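PDB 1KTW: iota-carrageenase from Alteromonas sp. ATCC 43554, which hydrolyses the 1,4-beta-D linkages between D-galactose 4-sulfate and 3,6-anhydro-D-galactose-2-sulfate within iota-carrageenan chains, inverting the anomeric configuration. Local coordinates for residues M217-L222 with H254-G259. Sequence-based numbering, arbitrary orientation.
Sequences METDNL and HFMKNG. With DGS (3,6-anhydro-2-O-sulfo-alpha-D-galactopyranose), chain D.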
loop_
_atom_site.group_PDB
_atom_site.type_symbol
_atom_site.label_atom_id
_atom_site.label_comp_id
_atom_site.label_asym_id
_atom_site.label_seq_id
_atom_site.Cartn_x
_atom_site.Cartn_y
_atom_site.Cartn_z
ATOM N N MET A 217 -1.498 3.282 4.419
ATOM C CA MET A 217 -0.533 4.136 5.118
ATOM C C MET A 217 0.037 3.372 6.321
ATOM O O MET A 217 -0.206 3.698 7.493
ATOM C CB MET A 217 -1.206 5.474 5.509
ATOM C CG MET A 217 -1.565 6.335 4.250
ATOM S SD MET A 217 -2.704 7.768 4.468
ATOM C CE MET A 217 -4.298 6.909 4.739
ATOM N N GLU A 218 0.807 2.336 5.990
ATOM C CA GLU A 218 1.426 1.446 6.966
ATOM C C GLU A 218 2.933 1.689 6.887
ATOM O O GLU A 218 3.634 1.133 6.035
ATOM C CB GLU A 218 1.057 -0.020 6.623
ATOM C CG GLU A 218 1.468 -1.045 7.678
ATOM C CD GLU A 218 0.949 -2.457 7.374
ATOM O OE1 GLU A 218 0.607 -2.740 6.205
ATOM O OE2 GLU A 218 0.894 -3.287 8.302
ATOM N N THR A 219 3.417 2.523 7.804
ATOM C CA THR A 219 4.814 2.973 7.841
ATOM C C THR A 219 5.787 2.082 8.614
ATOM O O THR A 219 6.197 2.428 9.732
ATOM C CB THR A 219 4.838 4.410 8.423
ATOM O OG1 THR A 219 4.231 4.400 9.726
ATOM C CG2 THR A 219 4.010 5.343 7.554
ATOM N N ASP A 220 6.215 0.974 7.999
ATOM C CA ASP A 220 7.074 0.017 8.697
ATOM C C ASP A 220 8.434 -0.387 8.110
ATOM O O ASP A 220 8.983 -1.431 8.483
ATOM C CB ASP A 220 6.265 -1.256 8.976
ATOM C CG ASP A 220 5.862 -1.994 7.700
ATOM O OD1 ASP A 220 6.178 -1.508 6.593
ATOM O OD2 ASP A 220 5.236 -3.072 7.796
ATOM N N ASN A 221 8.979 0.416 7.205
ATOM C CA ASN A 221 10.285 0.128 6.605
ATOM C C ASN A 221 11.349 0.081 7.712
ATOM O O ASN A 221 11.462 1.009 8.509
ATOM C CB ASN A 221 10.647 1.233 5.604
ATOM C CG ASN A 221 11.871 0.907 4.790
ATOM O OD1 ASN A 221 12.887 0.450 5.326
ATOM N ND2 ASN A 221 11.795 1.150 3.480
ATOM N N LEU A 222 12.142 -0.988 7.745
ATOM C CA LEU A 222 13.186 -1.139 8.762
ATOM C C LEU A 222 14.256 -0.032 8.795
ATOM O O LEU A 222 14.779 0.296 9.866
ATOM C CB LEU A 222 13.854 -2.511 8.614
ATOM C CG LEU A 222 12.924 -3.700 8.892
ATOM C CD1 LEU A 222 13.641 -5.022 8.594
ATOM C CD2 LEU A 222 12.457 -3.652 10.349
ATOM N N HIS A 254 2.792 1.306 13.152
ATOM C CA HIS A 254 3.849 0.458 13.705
ATOM C C HIS A 254 4.636 1.269 14.761
ATOM O O HIS A 254 4.037 1.726 15.737
ATOM C CB HIS A 254 4.756 -0.093 12.580
ATOM C CG HIS A 254 4.092 -1.140 11.727
ATOM N ND1 HIS A 254 4.549 -2.439 11.650
ATOM C CD2 HIS A 254 2.990 -1.083 10.939
ATOM C CE1 HIS A 254 3.757 -3.139 10.850
ATOM N NE2 HIS A 254 2.803 -2.340 10.405
ATOM N N PHE A 255 5.946 1.475 14.557
ATOM C CA PHE A 255 6.826 2.208 15.498
ATOM C C PHE A 255 7.062 3.692 15.177
ATOM O O PHE A 255 7.746 4.388 15.933
ATOM C CB PHE A 255 8.203 1.536 15.509
ATOM C CG PHE A 255 8.818 1.447 14.131
ATOM C CD1 PHE A 255 9.426 2.562 13.546
ATOM C CD2 PHE A 255 8.669 0.291 13.368
ATOM C CE1 PHE A 255 9.863 2.526 12.214
ATOM C CE2 PHE A 255 9.101 0.242 12.036
ATOM C CZ PHE A 255 9.696 1.362 11.460
ATOM N N MET A 256 6.509 4.164 14.063
ATOM C CA MET A 256 6.719 5.535 13.593
ATOM C C MET A 256 5.752 6.634 14.043
ATOM O O MET A 256 4.527 6.432 14.083
ATOM C CB MET A 256 6.748 5.503 12.056
ATOM C CG MET A 256 6.917 6.855 11.385
ATOM S SD MET A 256 8.485 7.657 11.799
ATOM C CE MET A 256 9.610 6.255 11.712
ATOM N N LYS A 257 6.303 7.804 14.379
ATOM C CA LYS A 257 5.462 8.942 14.755
ATOM C C LYS A 257 5.198 9.763 13.478
ATOM O O LYS A 257 6.092 10.459 12.980
ATOM C CB LYS A 257 6.149 9.838 15.784
ATOM C CG LYS A 257 5.250 10.971 16.234
ATOM C CD LYS A 257 5.998 12.070 16.967
ATOM C CE LYS A 257 5.064 13.242 17.269
ATOM N NZ LYS A 257 5.774 14.352 17.958
ATOM N N ASN A 258 3.968 9.687 12.969
ATOM C CA ASN A 258 3.568 10.400 11.751
ATOM C C ASN A 258 2.813 11.694 12.068
ATOM O O ASN A 258 2.523 11.987 13.240
ATOM C CB ASN A 258 2.678 9.486 10.883
ATOM C CG ASN A 258 3.407 8.221 10.421
ATOM O OD1 ASN A 258 4.231 8.268 9.515
ATOM N ND2 ASN A 258 3.106 7.090 11.056
ATOM N N GLY A 259 2.484 12.449 11.013
ATOM C CA GLY A 259 1.764 13.707 11.153
ATOM C C GLY A 259 0.277 13.688 10.780
ATOM O O GLY A 259 -0.438 12.726 11.072
HETATM C C1 DGS D . -0.652 -8.557 9.611
HETATM C C2 DGS D . -1.341 -7.573 8.656
HETATM C C3 DGS D . -0.398 -6.390 8.372
HETATM C C4 DGS D . 0.886 -6.893 7.757
HETATM C C5 DGS D . 1.497 -7.560 8.969
HETATM C C6 DGS D . 1.200 -6.497 10.046
HETATM O O2 DGS D . -1.855 -8.303 7.514
HETATM O O3 DGS D . -0.032 -5.842 9.659
HETATM O O4 DGS D . 1.672 -5.776 7.354
HETATM O O5 DGS D . 0.730 -8.770 9.247
HETATM O O7 DGS D . -3.134 -8.493 5.365
HETATM O O8 DGS D . -2.051 -6.330 5.939
HETATM O O9 DGS D . -3.930 -7.010 7.100
HETATM S S DGS D . -2.735 -7.550 6.417
#
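The CA atoms of Asp220 and His254 are the nearest pair across the contact, 6.0 Å apart, where the chain leaving strand 216-218 passes the irregular loop behind strand 250-252. No backbone hydrogen bond joins 217-222 to 254-259, so side chains make the polar links. His254 NE2 donates to Glu218 OE2 over 3.0 Å with an N-H...O angle of 168°; the oxygen lies close to the imidazole plane, while the donor meets the carboxylate on its anti side, somewhat out of the carboxylate plane, and carboxylate and ring planes are 52° apart. Glu218 gets there with CG anti to the backbone N (chi1 -172°) and its chain extended. Above one imidazole face sits Asp220 CB, a CH-pi contact 3.5 Å from the ring centroid. Strands 216-218 and 250-252 are parallel neighbours in a right-handed beta-helix, the fold of pectate lyase-like proteins, and the contact joins the turns that follow them. Glu218 also meets the bound sugar: OE2 accepts a hydrogen bond from DGS O4 (2.8 Å), while OE1 forms a salt bridge with Arg216, which itself binds the sugar. With His254 exchanged for an alanine, Glu218 OE2 would probably lose its imidazole donor and Asp220 CB the ring face it packs on. Farther along, Asn258 ND2 donates to Thr219 OG1 at 3.2 Å, the hydroxyl lying near the amide plane, and Asn258 OD1 accepts from Ile232 N. Phe255 brings CZ to within 3.5 Å of Asn221 O, which meets the ring at its edge.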